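Local coordinates for protein eukaryotic initiation factor 4F subunit P150 (Saccharomyces cerevisiae, PDB 2VSO) that acts as the scaffold of the eIF4F mRNA cap-binding complex in translation initiation, the chain here being its middle domain, which binds the helicase eIF4A, at residues Ala63-Ser66 / Val67-Asn71; Gly101-Val104 / Lys105-Pro109; Arg172-Gly175 / Leu176-Phe179; Lys203-Thr206 / Asp207-Glu211; Asp254-Ile257 / Gln258-Ile262. One frame throughout, in Å; residues are numbered along the deposited sequence.

Contact 1: Ala63-Ser66 / Val67-Asn71; sequences ANIS and VWETN
S66 and E69 make the one hydrogen bond between side chains of 63-66 and 67-71. S66 OG donates to E69 OE2 at 2.6 Å and meets that oxygen nearly along its C-O axis. CG of E69 stands anti to its carbonyl carbon (chi1 -63°), and the chain then runs extended. This brings the carboxylate back to the serine three residues earlier. Both groups also reach the start of helix 73-88: E69 OE1 is bonded to T74 OG1, and S66 OG takes a weak bond from L75 N. With an alanine in place of E69, S66 OG and T74 OG1 would probably each lose this carboxylate partner, leaving the turn less firmly joined to helix 73-88. The chain continues from helix 52-64, in the helical MIF4G domain, into a short 3-10 turn. Its backbone bonds therefore span three residues. W68 N gives a fairly straight bond to I65 O at 3.2 Å. E69 N to S66 O is weak. The indole of W68 lies near the I65 carbonyl: W68 CD1 is 3.5 Å from I65 O, which approaches obliquely. N64 OD1 accepts N108 N from the loop after helix 93-106.

Contact 2: Gly101-Val104 / Lys105-Pro109; sequences GKVV and KELNP
G101 O accepts K105 N at 3.1 Å, an ordinary helical bond in the last turns of helix 93-106. This helix belongs to the MIF4G domain, an alpha-solenoid of the HEAT type. K102 comes next. Its O accepts E106 N at 3.0 Å, and E106 CB and CG bend round the same carbonyl. The side chain of K102 is fully extended, with CG opposite the backbone N (chi1 -159°). It crosses that of E106 obliquely. K102 CE sits 3.3 Å from E106 OE1, so methylene, not ammonium, touches the carboxylate. K102 NZ is 4.1 Å from E106 OE1, beyond a salt bridge, and bonds to S56 OG of helix 52-64. A leucine at K102 would probably leave S56 OG without this partner and E106 without the lysine charge nearby. V103 is buried. Its O takes a weak, bent bond from L107 N, where the chain leaves the helix, and its CG1 packs on L107 CD1 at 4.4 Å. Both residues also touch V125 of helix 122-139. V104 packs its side chain on P122 and V125. V104 O lies 4.3 Å from L107 N, whose N-H goes to V103 O instead.

Contact 3: Arg172-Gly175 / Leu176-Phe179; sequences RGLG and LVRF
L174 and V177 lie side by side on one flank of helix 163-185 and point the same way. Their branches meet at L174 CD2 and V177 CG2, 3.9 Å apart. The exact place of V177 CG2 is doubtful, as the model sets it too close to L174 O. Both touch S216 of helix 211-228 and W141. L176 is turned to another flank. Its CG is anti to the backbone N (chi1 162°), its CB rests 3.2 Å from G173 O, and its branches touch F83 and C87 of helix 73-88. F179 takes the same first torsion, chi1 -176°. Its CB passes G175 O at 3.5 Å, and the ring then swings away to meet F83 edge-to-face, a T-shaped pair. R178 runs extended from CG to NE, with CB 3.3 Å from G175 O. Its end leads away; the side chain touches P90 and S93, and NH1 makes a long, weak ion pair with E219. R172 also leads outward, and its NE forms a salt bridge with D88, though this arginine is poorly ordered. Two buried glycines carry the backbone between these side chains. G173 O accepts V177 N at 3.1 Å, in the carbonyl plane. G175 O accepts F179 N at 3.0 Å. A central helix with leucine and valine against helix 211-228 and leucine and phenylalanine against helix 73-88 is typical of an alpha-solenoid such as MIF4G.

Contact 4: Lys203-Thr206 / Asp207-Glu211; sequences KDLT and DSPSE
D207, just after helix 191-206, folds back to meet K203. Its CB starts beside the carbonyl of T206. CG is anti to its own carbonyl carbon (chi1 -49°) and comes 3.6 Å from K203 O. OD1 stays near the T206 carbonyl. OD2 goes the other way, to 3.5 Å from K203 NZ, and forms a salt bridge. It also lies 3.1 Å from K203 O, another acceptor, and the lysine charge is likely to ease that pairing. The lysine chain is bent at chi2 (-89°), which carries its end forward to D207. K203 CD also runs past D207 OD2, at 3.8 Å. After D207 the chain turns through S208, with a positive phi. S208 OG donates to D207 O at 2.8 Å from above the carbonyl plane. P209 CB points toward 203-206. The side chains of L205 and P209 cross at about a right angle, with L205 CD1 3.9 Å from P209 CB. P209 CG sits by L205 O, and P209 offers that carbonyl no N-H. Both residues pack on L214 of helix 211-228 and on helix 242-257. S210 is the N-cap residue of helix 211-228, and its OG is bonded to D143 and K170. The whole is a short turn between consecutive helices, closed by an ion pair on the outside and a leucine-proline contact within, a link of the kind that joins helices in the MIF4G alpha-solenoid.

Contact 5: Asp254-Ile257 / Gln258-Ile262; sequences DNII and QTAKI
The flat amide of Q258 lies against the D254 carbonyl. D254 O lies on one side of the amide plane, offset toward CG, 3.3 Å from Q258 CD, and Q258 NE2 lies 3.8 Å from D254 CB. The Q258 chain, extended beyond CG (anti to the carbonyl carbon, chi1 -54°), lies back along the last turn beside D254. The flat amide of N255 is met at its oxygen. T259 OG1 approaches N255 OD1 at 2.9 Å, from well out of the amide plane. These groups close the C-terminal end of helix 242-257 in the MIF4G domain, just before the loop to helix 264-278. T259 OG1 also lies 2.7 Å from N255 O. Its one proton can serve either oxygen of N255, and which one it serves is not settled. The hydroxyl is held there by chi1 of 59°, which places OG1 between the backbone N and the carbonyl carbon. N255 CG is anti to its backbone N, and this carries OD1 round to the threonine. Q258 N gives the last clear helical bond, to D254 O at 2.9 Å. Q258 itself is the first residue to leave the helical conformation. The apolar side of the turn lies round I256. A260 CB points toward the helix and comes 4.2 Å from I256 CG2. The chain then passes K261 and returns with I262. I256, I257 and I262 all touch L270 of helix 264-278. I262 and I256 cross at about a right angle, with I262 CD1 4.1 Å from I256 CG2.

How the contacts relate
Contact 3 is the buried one, mid-helix near the centre of the chain; contacts 1 and 5 are surface turns on opposite sides of the chain's centre, about 52 Å apart between centres, and contacts 2 and 4 are partly buried. Contacts 1 and 2 touch through a polar link, joining the region after helix 52-64 to the loop after helix 93-106. Contacts 4 and 5 also touch, through I256 CD1 against P209 CG at 3.5 Å, but this meeting is apolar. Contact 3 touches neither pair. The chemistry follows place. Contact 3 is mainly glycine and apolar, its two arginines leading outward; the other four carry more hydroxyls, amides, carboxylates or lysines between their segments.

Contact 1: Ala63-Ser66 / Val67-Asn71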
# COMPACT_ATOMS: atom_id res chain seq x y z
N ALA C 63 -19.58 -3.75 25.08
CA ALA C 63 -20.00 -5.14 25.07
C ALA C 63 -20.61 -5.51 26.42
O ALA C 63 -21.63 -6.19 26.48
CB ALA C 63 -18.84 -6.07 24.73
N ASN C 64 -19.96 -5.05 27.48
CA ASN C 64 -20.35 -5.38 28.84
C ASN C 64 -21.74 -4.86 29.25
O ASN C 64 -22.32 -5.36 30.21
CB ASN C 64 -19.27 -4.91 29.82
CG ASN C 64 -18.23 -6.00 30.10
OD1 ASN C 64 -18.36 -7.13 29.64
ND2 ASN C 64 -17.21 -5.65 30.87
N ILE C 65 -22.26 -3.88 28.52
CA ILE C 65 -23.60 -3.36 28.76
C ILE C 65 -24.63 -4.49 28.91
O ILE C 65 -25.68 -4.31 29.53
CB ILE C 65 -24.06 -2.41 27.64
CG1 ILE C 65 -23.61 -0.98 27.94
CG2 ILE C 65 -25.57 -2.43 27.49
CD1 ILE C 65 -23.99 0.00 26.86
N SER C 66 -24.30 -5.65 28.36
CA SER C 66 -25.22 -6.79 28.32
C SER C 66 -25.53 -7.44 29.68
O SER C 66 -26.35 -8.36 29.74
CB SER C 66 -24.72 -7.83 27.32
OG SER C 66 -25.35 -7.67 26.05
N VAL C 67 -24.90 -6.98 30.76
CA VAL C 67 -25.25 -7.47 32.10
C VAL C 67 -26.68 -7.08 32.42
O VAL C 67 -27.38 -7.78 33.14
CB VAL C 67 -24.36 -6.89 33.23
CG1 VAL C 67 -22.97 -6.55 32.73
CG2 VAL C 67 -25.03 -5.68 33.87
N TRP C 68 -27.10 -5.95 31.86
CA TRP C 68 -28.41 -5.35 32.06
C TRP C 68 -29.39 -5.78 30.98
O TRP C 68 -30.36 -5.07 30.69
CB TRP C 68 -28.29 -3.82 32.06
CG TRP C 68 -27.24 -3.29 32.99
CD1 TRP C 68 -26.04 -2.75 32.65
CD2 TRP C 68 -27.31 -3.26 34.42
NE1 TRP C 68 -25.35 -2.38 33.78
CE2 TRP C 68 -26.10 -2.68 34.88
CE3 TRP C 68 -28.27 -3.66 35.36
CZ2 TRP C 68 -25.84 -2.50 36.23
CZ3 TRP C 68 -28.00 -3.47 36.70
CH2 TRP C 68 -26.79 -2.90 37.12
N GLU C 69 -29.14 -6.94 30.37
CA GLU C 69 -30.03 -7.43 29.33
C GLU C 69 -30.30 -8.92 29.52
O GLU C 69 -29.69 -9.58 30.38
CB GLU C 69 -29.44 -7.20 27.93
CG GLU C 69 -29.24 -5.74 27.52
CD GLU C 69 -28.53 -5.60 26.16
OE1 GLU C 69 -28.86 -4.67 25.40
OE2 GLU C 69 -27.64 -6.42 25.85
N THR C 70 -31.17 -9.45 28.68
CA THR C 70 -31.71 -10.78 28.91
C THR C 70 -31.35 -11.71 27.76
O THR C 70 -31.22 -12.92 27.93
CB THR C 70 -33.24 -10.69 29.13
OG1 THR C 70 -33.49 -9.99 30.36
CG2 THR C 70 -33.89 -12.06 29.18
N ASN C 71 -31.18 -11.12 26.59
CA ASN C 71 -30.85 -11.90 25.40
C ASN C 71 -29.57 -11.47 24.72
O ASN C 71 -29.43 -11.63 23.51
CB ASN C 71 -32.00 -11.85 24.42
CG ASN C 71 -33.28 -12.37 25.01
OD1 ASN C 71 -33.29 -13.41 25.68
ND2 ASN C 71 -34.38 -11.65 24.80

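Contact 2: Gly101-Val104 / Lys105-Pro109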
# COMPACT_ATOMS: atom_id res chain seq x y z
N GLY C 101 -10.40 -11.67 20.87
CA GLY C 101 -9.73 -12.34 21.97
C GLY C 101 -9.77 -11.53 23.25
O GLY C 101 -9.79 -12.10 24.34
N LYS C 102 -9.79 -10.20 23.15
CA LYS C 102 -9.89 -9.38 24.36
C LYS C 102 -11.29 -9.43 24.97
O LYS C 102 -11.46 -9.37 26.19
CB LYS C 102 -9.51 -7.92 24.10
CG LYS C 102 -9.11 -7.22 25.40
CD LYS C 102 -9.25 -5.70 25.36
CE LYS C 102 -8.91 -5.13 26.74
NZ LYS C 102 -8.70 -3.66 26.83
N VAL C 103 -12.29 -9.51 24.11
CA VAL C 103 -13.66 -9.55 24.55
C VAL C 103 -13.98 -10.90 25.18
O VAL C 103 -14.67 -10.98 26.19
CB VAL C 103 -14.61 -9.25 23.39
CG1 VAL C 103 -16.07 -9.34 23.84
CG2 VAL C 103 -14.30 -7.86 22.84
N VAL C 104 -13.46 -11.97 24.58
CA VAL C 104 -13.64 -13.31 25.11
C VAL C 104 -12.99 -13.46 26.47
O VAL C 104 -13.55 -14.09 27.36
CB VAL C 104 -13.03 -14.36 24.17
CG1 VAL C 104 -12.81 -15.67 24.91
CG2 VAL C 104 -13.92 -14.57 22.97
N LYS C 105 -11.82 -12.86 26.62
CA LYS C 105 -11.02 -13.03 27.83
C LYS C 105 -11.54 -12.16 28.97
O LYS C 105 -11.57 -12.60 30.12
CB LYS C 105 -9.55 -12.68 27.54
CG LYS C 105 -8.56 -13.08 28.63
CD LYS C 105 -7.12 -12.86 28.18
CE LYS C 105 -6.13 -13.61 29.06
NZ LYS C 105 -4.74 -13.54 28.51
N GLU C 106 -11.96 -10.95 28.64
CA GLU C 106 -12.24 -9.94 29.65
C GLU C 106 -13.73 -9.60 29.80
O GLU C 106 -14.10 -8.70 30.55
CB GLU C 106 -11.42 -8.68 29.38
CG GLU C 106 -9.94 -8.98 29.12
CD GLU C 106 -9.06 -7.75 29.22
OE1 GLU C 106 -9.59 -6.66 29.53
OE2 GLU C 106 -7.83 -7.88 28.99
N LEU C 107 -14.59 -10.33 29.11
CA LEU C 107 -16.01 -10.12 29.27
C LEU C 107 -16.39 -10.37 30.71
O LEU C 107 -15.83 -11.26 31.36
CB LEU C 107 -16.83 -11.03 28.37
CG LEU C 107 -18.32 -10.67 28.33
CD1 LEU C 107 -18.51 -9.40 27.52
CD2 LEU C 107 -19.19 -11.80 27.78
N ASN C 108 -17.33 -9.58 31.21
CA ASN C 108 -17.89 -9.77 32.53
C ASN C 108 -18.57 -11.13 32.58
O ASN C 108 -19.44 -11.41 31.77
CB ASN C 108 -18.90 -8.66 32.80
CG ASN C 108 -19.43 -8.68 34.21
OD1 ASN C 108 -18.92 -9.40 35.08
ND2 ASN C 108 -20.46 -7.89 34.46
N PRO C 109 -18.16 -11.99 33.53
CA PRO C 109 -18.72 -13.35 33.63
C PRO C 109 -20.18 -13.37 34.11
O PRO C 109 -20.89 -14.36 33.89
CB PRO C 109 -17.82 -14.03 34.67
CG PRO C 109 -16.62 -13.13 34.84
CD PRO C 109 -17.09 -11.75 34.52

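Contact 3: Arg172-Gly175 / Leu176-Phe179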
# COMPACT_ATOMS: atom_id res chain seq x y z
N ARG C 172 -15.56 -8.97 0.34
CA ARG C 172 -15.98 -9.14 1.73
C ARG C 172 -15.99 -10.60 2.17
O ARG C 172 -15.62 -10.91 3.29
CB ARG C 172 -17.35 -8.49 1.97
CG ARG C 172 -17.31 -6.98 1.93
CD ARG C 172 -18.69 -6.38 2.07
NE ARG C 172 -18.66 -4.92 1.93
CZ ARG C 172 -19.75 -4.16 1.92
NH1 ARG C 172 -20.95 -4.71 2.05
NH2 ARG C 172 -19.64 -2.84 1.79
N GLY C 173 -16.42 -11.49 1.29
CA GLY C 173 -16.33 -12.91 1.58
C GLY C 173 -14.89 -13.33 1.85
O GLY C 173 -14.61 -13.95 2.87
N LEU C 174 -13.99 -12.98 0.93
CA LEU C 174 -12.57 -13.30 1.07
C LEU C 174 -11.94 -12.62 2.27
O LEU C 174 -11.05 -13.16 2.90
CB LEU C 174 -11.81 -12.97 -0.23
CG LEU C 174 -12.20 -13.97 -1.31
CD1 LEU C 174 -11.33 -13.87 -2.55
CD2 LEU C 174 -12.15 -15.38 -0.71
N GLY C 175 -12.39 -11.41 2.59
CA GLY C 175 -11.95 -10.74 3.79
C GLY C 175 -12.34 -11.55 5.02
O GLY C 175 -11.62 -11.58 6.01
N LEU C 176 -13.49 -12.22 4.94
CA LEU C 176 -13.95 -13.05 6.04
C LEU C 176 -13.14 -14.33 6.21
O LEU C 176 -12.74 -14.65 7.33
CB LEU C 176 -15.43 -13.38 5.90
CG LEU C 176 -15.88 -14.57 6.74
CD1 LEU C 176 -16.22 -14.14 8.17
CD2 LEU C 176 -17.06 -15.23 6.05
N VAL C 177 -12.89 -15.07 5.13
CA VAL C 177 -12.08 -16.28 5.21
C VAL C 177 -10.77 -15.92 5.87
O VAL C 177 -10.21 -16.69 6.65
CB VAL C 177 -11.78 -16.91 3.84
CG1 VAL C 177 -13.05 -17.40 3.17
CG2 VAL C 177 -11.10 -15.92 2.99
N ARG C 178 -10.31 -14.73 5.55
CA ARG C 178 -9.06 -14.23 6.10
C ARG C 178 -9.19 -14.03 7.59
O ARG C 178 -8.29 -14.39 8.35
CB ARG C 178 -8.70 -12.91 5.43
CG ARG C 178 -7.67 -12.16 6.20
CD ARG C 178 -6.97 -11.13 5.38
NE ARG C 178 -5.67 -10.95 6.00
CZ ARG C 178 -4.66 -10.29 5.47
NH1 ARG C 178 -4.78 -9.72 4.29
NH2 ARG C 178 -3.52 -10.20 6.14
N PHE C 179 -10.31 -13.45 7.98
CA PHE C 179 -10.60 -13.15 9.37
C PHE C 179 -10.82 -14.42 10.19
O PHE C 179 -10.37 -14.51 11.33
CB PHE C 179 -11.82 -12.23 9.44
CG PHE C 179 -12.14 -11.78 10.82
CD1 PHE C 179 -11.22 -11.10 11.58
CD2 PHE C 179 -13.40 -12.02 11.36
CE1 PHE C 179 -11.53 -10.67 12.85
CE2 PHE C 179 -13.71 -11.59 12.63
CZ PHE C 179 -12.77 -10.91 13.38

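Contact 4: Lys203-Thr206 / Asp207-Glu211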
# COMPACT_ATOMS: atom_id res chain seq x y z
N LYS C 203 -13.66 -25.56 -3.52
CA LYS C 203 -14.72 -25.60 -4.51
C LYS C 203 -14.39 -24.64 -5.67
O LYS C 203 -14.55 -24.99 -6.83
CB LYS C 203 -16.06 -25.24 -3.86
CG LYS C 203 -17.27 -25.98 -4.41
CD LYS C 203 -17.91 -25.26 -5.59
CE LYS C 203 -19.12 -26.01 -6.11
NZ LYS C 203 -19.58 -25.48 -7.42
N ASP C 204 -13.92 -23.44 -5.34
CA ASP C 204 -13.59 -22.44 -6.34
C ASP C 204 -12.24 -22.73 -7.00
O ASP C 204 -11.94 -22.24 -8.09
CB ASP C 204 -13.59 -21.04 -5.73
CG ASP C 204 -14.99 -20.57 -5.33
OD1 ASP C 204 -15.90 -21.42 -5.23
OD2 ASP C 204 -15.18 -19.36 -5.11
N LEU C 205 -11.43 -23.54 -6.33
CA LEU C 205 -10.12 -23.91 -6.84
C LEU C 205 -10.20 -24.92 -7.99
O LEU C 205 -9.27 -25.02 -8.80
CB LEU C 205 -9.26 -24.47 -5.71
CG LEU C 205 -8.16 -23.57 -5.16
CD1 LEU C 205 -8.46 -22.10 -5.39
CD2 LEU C 205 -7.95 -23.89 -3.69
N THR C 206 -11.30 -25.66 -8.06
CA THR C 206 -11.46 -26.63 -9.14
C THR C 206 -12.24 -26.09 -10.33
O THR C 206 -12.19 -26.66 -11.41
CB THR C 206 -12.08 -27.94 -8.63
OG1 THR C 206 -13.16 -27.65 -7.74
CG2 THR C 206 -11.04 -28.75 -7.88
N ASP C 207 -12.95 -24.97 -10.15
CA ASP C 207 -13.70 -24.33 -11.24
C ASP C 207 -13.04 -23.04 -11.74
O ASP C 207 -13.60 -21.95 -11.59
CB ASP C 207 -15.14 -24.03 -10.80
CG ASP C 207 -15.83 -25.22 -10.15
OD1 ASP C 207 -15.63 -26.36 -10.63
OD2 ASP C 207 -16.58 -25.02 -9.17
N SER C 208 -11.86 -23.17 -12.34
CA SER C 208 -11.13 -22.02 -12.90
C SER C 208 -11.03 -20.87 -11.90
O SER C 208 -11.82 -19.93 -11.95
CB SER C 208 -11.75 -21.55 -14.22
OG SER C 208 -12.92 -20.78 -14.00
N PRO C 209 -10.03 -20.93 -11.01
CA PRO C 209 -9.86 -20.04 -9.86
C PRO C 209 -9.34 -18.67 -10.27
O PRO C 209 -8.44 -18.59 -11.10
CB PRO C 209 -8.81 -20.75 -9.00
CG PRO C 209 -8.57 -22.10 -9.67
CD PRO C 209 -8.94 -21.92 -11.09
N SER C 210 -9.90 -17.61 -9.69
CA SER C 210 -9.42 -16.27 -9.96
C SER C 210 -8.17 -16.01 -9.13
O SER C 210 -7.86 -16.77 -8.22
CB SER C 210 -10.50 -15.23 -9.64
OG SER C 210 -10.72 -15.14 -8.24
N GLU C 211 -7.44 -14.96 -9.44
CA GLU C 211 -6.19 -14.71 -8.74
C GLU C 211 -6.38 -14.23 -7.30
O GLU C 211 -5.56 -14.50 -6.43
CB GLU C 211 -5.27 -13.80 -9.55
CG GLU C 211 -4.64 -14.54 -10.72
CD GLU C 211 -3.48 -13.79 -11.36
OE1 GLU C 211 -3.30 -12.59 -11.05
OE2 GLU C 211 -2.77 -14.42 -12.17

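Contact 5: Asp254-Ile257 / Gln258-Ile262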
# COMPACT_ATOMS: atom_id res chain seq x y z
N ASP C 254 -1.26 -28.32 -7.11
CA ASP C 254 -0.26 -28.89 -8.01
C ASP C 254 -0.83 -28.93 -9.42
O ASP C 254 -0.14 -28.61 -10.39
CB ASP C 254 0.15 -30.29 -7.57
CG ASP C 254 1.05 -30.28 -6.34
OD1 ASP C 254 1.55 -29.19 -5.98
OD2 ASP C 254 1.24 -31.36 -5.74
N ASN C 255 -2.09 -29.31 -9.52
CA ASN C 255 -2.80 -29.31 -10.79
C ASN C 255 -2.81 -27.91 -11.37
O ASN C 255 -2.39 -27.69 -12.50
CB ASN C 255 -4.23 -29.81 -10.60
CG ASN C 255 -5.00 -29.90 -11.91
OD1 ASN C 255 -4.43 -29.71 -12.98
ND2 ASN C 255 -6.29 -30.19 -11.82
N ILE C 256 -3.28 -26.95 -10.57
CA ILE C 256 -3.37 -25.57 -11.01
C ILE C 256 -2.04 -25.03 -11.52
O ILE C 256 -1.99 -24.33 -12.54
CB ILE C 256 -3.88 -24.66 -9.90
CG1 ILE C 256 -5.41 -24.71 -9.84
CG2 ILE C 256 -3.39 -23.23 -10.12
CD1 ILE C 256 -6.00 -24.22 -8.55
N ILE C 257 -0.96 -25.35 -10.82
CA ILE C 257 0.37 -24.94 -11.24
C ILE C 257 0.72 -25.61 -12.56
O ILE C 257 1.17 -24.96 -13.50
CB ILE C 257 1.44 -25.33 -10.20
CG1 ILE C 257 1.32 -24.48 -8.94
CG2 ILE C 257 2.82 -25.19 -10.81
CD1 ILE C 257 2.04 -25.09 -7.76
N GLN C 258 0.49 -26.92 -12.63
CA GLN C 258 0.92 -27.73 -13.76
C GLN C 258 -0.06 -27.73 -14.93
O GLN C 258 0.04 -28.59 -15.79
CB GLN C 258 1.15 -29.17 -13.32
CG GLN C 258 2.10 -29.36 -12.15
CD GLN C 258 2.04 -30.76 -11.58
OE1 GLN C 258 1.51 -31.68 -12.21
NE2 GLN C 258 2.58 -30.95 -10.38
N THR C 259 -1.01 -26.80 -14.96
CA THR C 259 -1.95 -26.73 -16.09
C THR C 259 -2.50 -25.33 -16.33
O THR C 259 -2.37 -24.79 -17.43
CB THR C 259 -3.15 -27.71 -15.95
OG1 THR C 259 -3.88 -27.42 -14.75
CG2 THR C 259 -2.69 -29.16 -15.94
N ALA C 260 -3.13 -24.76 -15.31
CA ALA C 260 -3.77 -23.45 -15.46
C ALA C 260 -2.79 -22.38 -15.90
O ALA C 260 -1.58 -22.50 -15.70
CB ALA C 260 -4.45 -23.05 -14.16
N LYS C 261 -3.32 -21.33 -16.52
CA LYS C 261 -2.49 -20.22 -16.98
C LYS C 261 -2.61 -19.05 -16.01
O LYS C 261 -3.57 -18.29 -16.05
CB LYS C 261 -2.88 -19.80 -18.40
CG LYS C 261 -1.87 -18.86 -19.05
CD LYS C 261 -2.08 -18.75 -20.56
CE LYS C 261 -1.70 -20.04 -21.28
NZ LYS C 261 -1.63 -19.84 -22.75
N ILE C 262 -1.61 -18.92 -15.14
CA ILE C 262 -1.61 -17.92 -14.08
C ILE C 262 -0.34 -17.06 -14.12
O ILE C 262 0.71 -17.49 -14.61
CB ILE C 262 -1.72 -18.58 -12.67
CG1 ILE C 262 -0.69 -19.69 -12.53
CG2 ILE C 262 -3.12 -19.15 -12.46
CD1 ILE C 262 -0.72 -20.39 -11.23